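Local coordinates for dopamine N-acetyltransferase-like Protein (Tribolium castaneum, PDB 6V3T) that binds acetyl-CoA and probably transfers acyl groups from CoA thioesters to the amine of serotonin, at residues 29-34 against 194-199; 170-175 against 206-211; 179-184 against 202-207. One frame throughout, in Å; residues are numbered along the deposited sequence.

Interaction 1 of 3, residues 29-34 against 194-199; sequences ASVGLC and KIYDTK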
loop_
_atom_site.group_PDB
_atom_site.type_symbol
_atom_site.label_atom_id
_atom_site.label_comp_id
_atom_site.label_asym_id
_atom_site.label_seq_id
_atom_site.Cartn_x
_atom_site.Cartn_y
_atom_site.Cartn_z
ATOM N N ALA A 29 -6.664 5.967 9.419
ATOM C CA ALA A 29 -7.566 6.058 10.589
ATOM C C ALA A 29 -6.987 7.022 11.625
ATOM O O ALA A 29 -7.742 7.893 12.088
ATOM C CB ALA A 29 -7.782 4.697 11.192
ATOM N N SER A 30 -5.700 6.881 11.954
ATOM C CA SER A 30 -5.060 7.573 13.105
ATOM C C SER A 30 -4.916 9.076 12.829
ATOM O O SER A 30 -4.637 9.806 13.804
ATOM C CB SER A 30 -3.736 6.959 13.464
ATOM O OG SER A 30 -2.736 7.295 12.520
ATOM N N VAL A 31 -5.064 9.511 11.567
ATOM C CA VAL A 31 -5.063 10.952 11.159
ATOM C C VAL A 31 -6.424 11.318 10.548
ATOM O O VAL A 31 -6.770 12.511 10.594
ATOM C CB VAL A 31 -3.915 11.291 10.182
ATOM C CG1 VAL A 31 -2.585 10.698 10.616
ATOM C CG2 VAL A 31 -4.226 10.885 8.750
ATOM N N GLY A 32 -7.134 10.349 9.958
ATOM C CA GLY A 32 -8.473 10.522 9.363
ATOM C C GLY A 32 -8.432 11.433 8.152
ATOM O O GLY A 32 -8.770 12.612 8.305
ATOM N N LEU A 33 -8.015 10.911 6.995
ATOM C CA LEU A 33 -7.951 11.656 5.707
ATOM C C LEU A 33 -9.194 11.339 4.870
ATOM O O LEU A 33 -9.818 12.290 4.387
ATOM C CB LEU A 33 -6.673 11.268 4.961
ATOM C CG LEU A 33 -6.244 12.214 3.838
ATOM C CD1 LEU A 33 -5.580 13.461 4.393
ATOM C CD2 LEU A 33 -5.304 11.520 2.874
ATOM N N CYS A 34 -9.531 10.055 4.707
ATOM C CA CYS A 34 -10.615 9.567 3.805
ATOM C C CYS A 34 -11.670 8.812 4.616
ATOM O O CYS A 34 -11.344 8.368 5.733
ATOM C CB CYS A 34 -10.055 8.668 2.710
ATOM S SG CYS A 34 -8.476 9.251 2.037
ATOM N N LYS A 194 0.619 12.624 20.690
ATOM C CA LYS A 194 0.785 11.535 19.690
ATOM C C LYS A 194 0.100 11.938 18.374
ATOM O O LYS A 194 -1.076 12.341 18.424
ATOM C CB LYS A 194 0.206 10.244 20.279
ATOM C CG LYS A 194 0.852 8.963 19.787
ATOM C CD LYS A 194 0.448 7.732 20.564
ATOM C CE LYS A 194 1.382 7.422 21.711
ATOM N NZ LYS A 194 0.907 6.288 22.534
ATOM N N ILE A 195 0.811 11.827 17.245
ATOM C CA ILE A 195 0.364 12.282 15.890
ATOM C C ILE A 195 -0.363 11.134 15.188
ATOM O O ILE A 195 -1.358 11.391 14.480
ATOM C CB ILE A 195 1.568 12.766 15.059
ATOM C CG1 ILE A 195 2.087 14.106 15.583
ATOM C CG2 ILE A 195 1.233 12.834 13.575
ATOM C CD1 ILE A 195 3.506 14.407 15.191
ATOM N N TYR A 196 0.179 9.926 15.335
ATOM C CA TYR A 196 -0.441 8.653 14.897
ATOM C C TYR A 196 -0.980 7.942 16.131
ATOM O O TYR A 196 -0.296 7.044 16.675
ATOM C CB TYR A 196 0.578 7.806 14.141
ATOM C CG TYR A 196 1.366 8.594 13.130
ATOM C CD1 TYR A 196 0.770 9.070 11.971
ATOM C CD2 TYR A 196 2.701 8.889 13.348
ATOM C CE1 TYR A 196 1.489 9.799 11.039
ATOM C CE2 TYR A 196 3.432 9.621 12.427
ATOM C CZ TYR A 196 2.826 10.073 11.269
ATOM O OH TYR A 196 3.549 10.793 10.367
ATOM N N ASP A 197 -2.154 8.384 16.579
ATOM C CA ASP A 197 -2.957 7.681 17.608
ATOM C C ASP A 197 -3.604 6.480 16.911
ATOM O O ASP A 197 -4.769 6.598 16.474
ATOM C CB ASP A 197 -3.955 8.635 18.275
ATOM C CG ASP A 197 -4.404 8.185 19.655
ATOM O OD1 ASP A 197 -3.521 7.908 20.487
ATOM O OD2 ASP A 197 -5.635 8.112 19.884
ATOM N N THR A 198 -2.841 5.396 16.745
ATOM C CA THR A 198 -3.286 4.131 16.100
ATOM C C THR A 198 -3.958 3.252 17.156
ATOM O O THR A 198 -3.422 3.175 18.280
ATOM C CB THR A 198 -2.117 3.392 15.437
ATOM O OG1 THR A 198 -1.078 3.274 16.408
ATOM C CG2 THR A 198 -1.598 4.087 14.198
ATOM N N LYS A 199 -5.090 2.632 16.814
ATOM C CA LYS A 199 -5.776 1.651 17.695
ATOM C C LYS A 199 -5.111 0.289 17.490
ATOM O O LYS A 199 -4.850 -0.073 16.328
ATOM C CB LYS A 199 -7.288 1.638 17.435
ATOM C CG LYS A 199 -8.060 2.747 18.145
ATOM C CD LYS A 199 -9.476 2.938 17.634
ATOM C CE LYS A 199 -9.984 4.357 17.793
ATOM N NZ LYS A 199 -11.216 4.578 17.000
#

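Interaction 2 of 3, residues 170-175 against 206-211; sequences AAECLG and KVMTKV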
loop_
_atom_site.group_PDB
_atom_site.type_symbol
_atom_site.label_atom_id
_atom_site.label_comp_id
_atom_site.label_asym_id
_atom_site.label_seq_id
_atom_site.Cartn_x
_atom_site.Cartn_y
_atom_site.Cartn_z
ATOM N N ALA A 170 0.795 -11.634 6.373
ATOM C CA ALA A 170 0.797 -12.157 4.996
ATOM C C ALA A 170 2.247 -12.166 4.516
ATOM O O ALA A 170 2.736 -13.199 4.084
ATOM C CB ALA A 170 -0.084 -11.300 4.130
ATOM N N ALA A 171 2.912 -11.028 4.631
ATOM C CA ALA A 171 4.320 -10.854 4.235
ATOM C C ALA A 171 5.175 -11.891 4.965
ATOM O O ALA A 171 5.947 -12.571 4.297
ATOM C CB ALA A 171 4.757 -9.444 4.527
ATOM N N GLU A 172 5.023 -12.015 6.283
ATOM C CA GLU A 172 5.748 -13.031 7.092
ATOM C C GLU A 172 5.569 -14.384 6.405
ATOM O O GLU A 172 6.565 -15.099 6.237
ATOM C CB GLU A 172 5.216 -13.111 8.527
ATOM C CG GLU A 172 6.274 -12.886 9.597
ATOM C CD GLU A 172 6.263 -11.499 10.231
ATOM O OE1 GLU A 172 5.273 -10.770 10.057
ATOM O OE2 GLU A 172 7.248 -11.149 10.895
ATOM N N CYS A 173 4.340 -14.706 6.004
ATOM C CA CYS A 173 3.967 -16.062 5.529
ATOM C C CYS A 173 4.620 -16.362 4.182
ATOM O O CYS A 173 4.886 -17.540 3.951
ATOM C CB CYS A 173 2.461 -16.279 5.440
ATOM S SG CYS A 173 1.811 -17.208 6.855
ATOM N N LEU A 174 4.877 -15.356 3.335
ATOM C CA LEU A 174 5.568 -15.548 2.025
ATOM C C LEU A 174 7.087 -15.366 2.188
ATOM O O LEU A 174 7.793 -15.464 1.178
ATOM C CB LEU A 174 5.002 -14.568 0.995
ATOM C CG LEU A 174 3.571 -14.830 0.528
ATOM C CD1 LEU A 174 2.967 -13.584 -0.105
ATOM C CD2 LEU A 174 3.514 -15.984 -0.454
ATOM N N GLY A 175 7.570 -15.100 3.407
ATOM C CA GLY A 175 9.005 -15.102 3.761
ATOM C C GLY A 175 9.665 -13.741 3.593
ATOM O O GLY A 175 10.892 -13.686 3.488
ATOM N N LYS A 206 6.006 -1.562 9.335
ATOM C CA LYS A 206 7.191 -2.255 8.798
ATOM C C LYS A 206 7.237 -2.030 7.301
ATOM O O LYS A 206 6.192 -2.230 6.651
ATOM C CB LYS A 206 7.116 -3.757 9.042
ATOM C CG LYS A 206 7.515 -4.216 10.430
ATOM C CD LYS A 206 7.144 -5.655 10.638
ATOM C CE LYS A 206 7.787 -6.285 11.843
ATOM N NZ LYS A 206 7.530 -7.738 11.836
ATOM N N VAL A 207 8.399 -1.622 6.798
ATOM C CA VAL A 207 8.793 -1.830 5.379
ATOM C C VAL A 207 9.349 -3.253 5.288
ATOM O O VAL A 207 10.207 -3.608 6.108
ATOM C CB VAL A 207 9.780 -0.756 4.889
ATOM C CG1 VAL A 207 10.327 -1.072 3.506
ATOM C CG2 VAL A 207 9.126 0.614 4.882
ATOM N N MET A 208 8.807 -4.044 4.364
ATOM C CA MET A 208 9.093 -5.490 4.226
ATOM C C MET A 208 9.394 -5.782 2.761
ATOM O O MET A 208 8.905 -5.060 1.890
ATOM C CB MET A 208 7.914 -6.339 4.708
ATOM C CG MET A 208 7.486 -5.995 6.124
ATOM S SD MET A 208 6.218 -7.080 6.824
ATOM C CE MET A 208 7.234 -8.480 7.313
ATOM N N THR A 209 10.172 -6.826 2.527
ATOM C CA THR A 209 10.959 -7.023 1.296
ATOM C C THR A 209 11.185 -8.516 1.072
ATOM O O THR A 209 11.435 -9.231 2.062
ATOM C CB THR A 209 12.271 -6.248 1.423
ATOM O OG1 THR A 209 12.040 -5.022 0.733
ATOM C CG2 THR A 209 13.475 -6.983 0.870
ATOM N N LYS A 210 11.128 -8.948 -0.186
ATOM C CA LYS A 210 11.622 -10.274 -0.606
ATOM C C LYS A 210 12.356 -10.128 -1.929
ATOM O O LYS A 210 11.926 -9.290 -2.748
ATOM C CB LYS A 210 10.471 -11.266 -0.739
ATOM C CG LYS A 210 10.892 -12.715 -0.550
ATOM C CD LYS A 210 9.812 -13.696 -0.902
ATOM C CE LYS A 210 10.287 -15.131 -0.872
ATOM N NZ LYS A 210 9.628 -15.918 -1.942
ATOM N N VAL A 211 13.407 -10.928 -2.109
ATOM C CA VAL A 211 14.240 -10.997 -3.343
ATOM C C VAL A 211 13.714 -12.168 -4.183
ATOM O O VAL A 211 13.443 -13.226 -3.590
ATOM C CB VAL A 211 15.729 -11.164 -2.975
ATOM C CG1 VAL A 211 16.638 -10.945 -4.172
ATOM C CG2 VAL A 211 16.137 -10.258 -1.818
#

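Interaction 3 of 3, residues 179-184 against 202-207; sequences EKCVTY and HDYYKV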
loop_
_atom_site.group_PDB
_atom_site.type_symbol
_atom_site.label_atom_id
_atom_site.label_comp_id
_atom_site.label_asym_id
_atom_site.label_seq_id
_atom_site.Cartn_x
_atom_site.Cartn_y
_atom_site.Cartn_z
ATOM N N GLU A 179 12.782 -4.656 6.773
ATOM C CA GLU A 179 13.889 -3.720 6.445
ATOM C C GLU A 179 13.997 -2.662 7.541
ATOM O O GLU A 179 15.079 -2.513 8.108
ATOM C CB GLU A 179 13.630 -3.041 5.102
ATOM C CG GLU A 179 13.686 -3.989 3.926
ATOM C CD GLU A 179 15.072 -4.499 3.579
ATOM O OE1 GLU A 179 16.050 -4.002 4.167
ATOM O OE2 GLU A 179 15.173 -5.383 2.714
ATOM N N LYS A 180 12.910 -1.937 7.795
ATOM C CA LYS A 180 12.817 -0.972 8.915
ATOM C C LYS A 180 11.526 -1.218 9.696
ATOM O O LYS A 180 10.487 -1.450 9.086
ATOM C CB LYS A 180 12.876 0.475 8.420
ATOM C CG LYS A 180 12.680 1.504 9.526
ATOM C CD LYS A 180 13.415 2.793 9.321
ATOM C CE LYS A 180 14.835 2.780 9.825
ATOM N NZ LYS A 180 14.977 3.358 11.177
ATOM N N CYS A 181 11.613 -1.156 11.014
ATOM C CA CYS A 181 10.455 -1.228 11.927
ATOM C C CYS A 181 10.381 0.082 12.713
ATOM O O CYS A 181 11.419 0.485 13.290
ATOM C CB CYS A 181 10.576 -2.425 12.857
ATOM S SG CYS A 181 9.019 -2.792 13.699
ATOM N N VAL A 182 9.212 0.727 12.696
ATOM C CA VAL A 182 8.979 2.060 13.317
ATOM C C VAL A 182 7.633 2.047 14.039
ATOM O O VAL A 182 6.606 1.706 13.403
ATOM C CB VAL A 182 9.044 3.205 12.286
ATOM C CG1 VAL A 182 8.186 2.943 11.060
ATOM C CG2 VAL A 182 8.673 4.540 12.908
ATOM N N THR A 183 7.660 2.459 15.310
ATOM C CA THR A 183 6.498 2.555 16.230
ATOM C C THR A 183 5.751 3.867 15.974
ATOM O O THR A 183 6.394 4.919 16.055
ATOM C CB THR A 183 6.983 2.475 17.679
ATOM O OG1 THR A 183 8.385 2.194 17.650
ATOM C CG2 THR A 183 6.235 1.425 18.469
ATOM N N TYR A 184 4.447 3.799 15.694
ATOM C CA TYR A 184 3.566 4.968 15.436
ATOM C C TYR A 184 3.569 5.939 16.626
ATOM O O TYR A 184 3.427 7.164 16.417
ATOM C CB TYR A 184 2.137 4.504 15.173
ATOM C CG TYR A 184 1.948 3.708 13.909
ATOM C CD1 TYR A 184 2.159 4.274 12.664
ATOM C CD2 TYR A 184 1.512 2.398 13.955
ATOM C CE1 TYR A 184 1.961 3.554 11.497
ATOM C CE2 TYR A 184 1.304 1.665 12.798
ATOM C CZ TYR A 184 1.528 2.242 11.563
ATOM O OH TYR A 184 1.323 1.513 10.427
ATOM N N HIS A 202 -2.261 -2.522 15.756
ATOM C CA HIS A 202 -1.348 -1.913 14.752
ATOM C C HIS A 202 -0.435 -0.890 15.428
ATOM O O HIS A 202 -0.629 0.317 15.199
ATOM C CB HIS A 202 -2.183 -1.321 13.627
ATOM C CG HIS A 202 -3.103 -2.327 13.030
ATOM N ND1 HIS A 202 -4.134 -1.991 12.220
ATOM C CD2 HIS A 202 -3.160 -3.666 13.139
ATOM C CE1 HIS A 202 -4.783 -3.075 11.831
ATOM N NE2 HIS A 202 -4.214 -4.118 12.385
ATOM N N ASP A 203 0.518 -1.368 16.228
ATOM C CA ASP A 203 1.362 -0.528 17.120
ATOM C C ASP A 203 2.615 -0.057 16.372
ATOM O O ASP A 203 3.371 0.745 16.968
ATOM C CB ASP A 203 1.788 -1.279 18.389
ATOM C CG ASP A 203 0.652 -1.852 19.224
ATOM O OD1 ASP A 203 -0.473 -1.305 19.146
ATOM O OD2 ASP A 203 0.906 -2.848 19.950
ATOM N N TYR A 204 2.856 -0.549 15.146
ATOM C CA TYR A 204 4.070 -0.210 14.355
ATOM C C TYR A 204 3.900 -0.531 12.866
ATOM O O TYR A 204 3.073 -1.386 12.493
ATOM C CB TYR A 204 5.288 -0.920 14.944
ATOM C CG TYR A 204 5.098 -2.393 15.187
ATOM C CD1 TYR A 204 4.338 -2.875 16.223
ATOM C CD2 TYR A 204 5.689 -3.325 14.377
ATOM C CE1 TYR A 204 4.155 -4.229 16.439
ATOM C CE2 TYR A 204 5.540 -4.685 14.591
ATOM C CZ TYR A 204 4.765 -5.147 15.623
ATOM O OH TYR A 204 4.610 -6.485 15.817
ATOM N N TYR A 205 4.696 0.170 12.050
ATOM C CA TYR A 205 4.739 0.101 10.564
ATOM C C TYR A 205 6.076 -0.521 10.161
ATOM O O TYR A 205 7.147 -0.079 10.657
ATOM C CB TYR A 205 4.519 1.497 9.970
ATOM C CG TYR A 205 5.146 1.808 8.629
ATOM C CD1 TYR A 205 4.864 1.062 7.493
ATOM C CD2 TYR A 205 5.955 2.921 8.473
ATOM C CE1 TYR A 205 5.409 1.385 6.255
ATOM C CE2 TYR A 205 6.503 3.261 7.246
ATOM C CZ TYR A 205 6.233 2.490 6.131
ATOM O OH TYR A 205 6.788 2.833 4.928
ATOM N N LYS A 206 6.006 -1.562 9.335
ATOM C CA LYS A 206 7.191 -2.255 8.798
ATOM C C LYS A 206 7.237 -2.030 7.301
ATOM O O LYS A 206 6.192 -2.230 6.651
ATOM C CB LYS A 206 7.116 -3.757 9.042
ATOM C CG LYS A 206 7.515 -4.216 10.430
ATOM C CD LYS A 206 7.144 -5.655 10.638
ATOM C CE LYS A 206 7.787 -6.285 11.843
ATOM N NZ LYS A 206 7.530 -7.738 11.836
ATOM N N VAL A 207 8.399 -1.622 6.798
ATOM C CA VAL A 207 8.793 -1.830 5.379
ATOM C C VAL A 207 9.349 -3.253 5.288
ATOM O O VAL A 207 10.207 -3.608 6.108
ATOM C CB VAL A 207 9.780 -0.756 4.889
ATOM C CG1 VAL A 207 10.327 -1.072 3.506
ATOM C CG2 VAL A 207 9.126 0.614 4.882
#

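Interaction 1 of 3, residues 29-34 against 194-199
In Ser30, chi1 of 74° sets OG between the backbone N and the carbonyl carbon. In Tyr196, chi1 of -46° sets CG beside the backbone N, and the serine OG comes to lie at the edge of the phenol ring, in its plane. Ser30 has more surface buried here than any other residue. Its OG is 3.6 Å from CA of Tyr196, but the hydroxyl is hydrogen-bonded elsewhere, to Leu27 O one turn back in its own helix. CB of Ser30 sits against the chain at Asp197 and is 3.2 Å from Asp197 O. The same oxygen is 3.5 Å from CA of Ser30, a bent CA-H...O contact. The methyl CG2 of Thr198 touches the same side-chain carbon, 3.7 Å from Ser30 CB. Val31 lies side by side with Tyr196 and points the same way, its CG1 4.0 Å from CD1 of the ring. One ring face is covered from within its own segment by Ile195, whose CG2 stands 3.8 Å above the plane over the centre. No hydrogen bond joins the two segments. Asp197 is the centre of an inverse gamma turn, with a weak bond from Thr198 N to Tyr196 O. Gly32, with positive phi, is the first residue to leave helical backbone angles. The contact thus joins the last turn of helix 26-31 to the loop between strands 177-183 and 204-211. Helix 94-108 touches both segments: Ile99 meets Val31, Leu102 meets Tyr196, and Arg98 O takes the hydrogen bond of Tyr196 OH.

Interaction 2 of 3, residues 170-175 against 206-211
Met208 meets Ala171, and it has the largest area buried here, followed by Lys210 and Glu172. The sulfur of Met208 rests on the small methyl group: SD is 3.6 Å from CB of Ala171. A chi3 of 80° bends the thioether, and its CE stays beside the same methyl, 3.9 Å from Ala171 CB. Glu172 crosses Met208 at about a right angle. Its carboxylate also faces Lys206, with OE2 of Glu172 3.5 Å from NZ of Lys206, a long and weak salt bridge. Lys210 reaches the C-terminal end of the helix. Its aliphatic CE is 3.2 Å from Leu174 O, while its NZ makes a salt bridge with Glu147. Gly175, at positive phi, completes a Schellman motif after the last helical turn. This is a helix lying on the sheet of the acetyltransferase fold, its axis 9.4 Å from that of strand 204-211 and the two running nearly the same way, at 23°. Phe143 of helix 138-152 touches Ala171 and Leu174 from the neighbouring helix. Strand 157-162, next in the sheet, packs against Met208 through Val160.

Interaction 3 of 3, residues 179-184 against 202-207
Tyr184 and Tyr205 cross at about a right angle at one end of an antiparallel strand pair that forms one margin of the acetyltransferase-fold sheet and holds a classic beta bulge. Val182 and Tyr205 are a hydrogen-bonded pair, with Tyr205 N to Val182 O at 2.8 Å and nearly straight. Their side chains share a face, where CG1 of Val182 is 3.4 Å from CD2 of Tyr205. On the other face, SG of Cys181 approaches the Tyr204 ring obliquely, 4.5 Å from its centroid. The ring of Tyr184 lies against the chain from His202 to Tyr205. Tyr205 N lies over one of its faces, and His202 O stands at its edge, 3.2 Å from Tyr184 CD2. Tyr184 OH is hydrogen-bonded to Thr163 O. An alanine in place of Tyr184 would probably leave Thr163 O without that partner and open a gap beside CB of Tyr205. Further out, Leu27 touches Tyr184, and Leu103 and Val106 of helix 94-108 touch Tyr205. At the bulge, Glu179 and Lys180 both face Val207. Glu179 N bonds to Val207 O at 2.9 Å, and its carboxylate is fixed by Lys115 NZ on OE1 and Tyr116 OH on OE2.

In the fold
Interactions 2 and 3 share Lys206 and Val207: strand 204-211 meets helix 165-174 on one face of the sheet and strand 177-183 along its edge. They also touch directly, Thr209 packing on Glu179. Interactions 1 and 3 touch through Tyr184, whose CD2 is 3.5 Å from CG2 of Thr198. Interactions 1 and 2 do not touch, their nearest atoms being about 11 Å apart. All three lie near the bound acetyl-CoA. Cys173, within 170-175, touches it. The side chain of His202 is about 6 Å from the bound acetyl-CoA. The side chain of Glu172 is about 7 Å from the bound acetyl-CoA, and that of Val31 about 8 Å. The side chain of Tyr184 is about 3 Å from that of Thr163, a residue of the acetyl-CoA site.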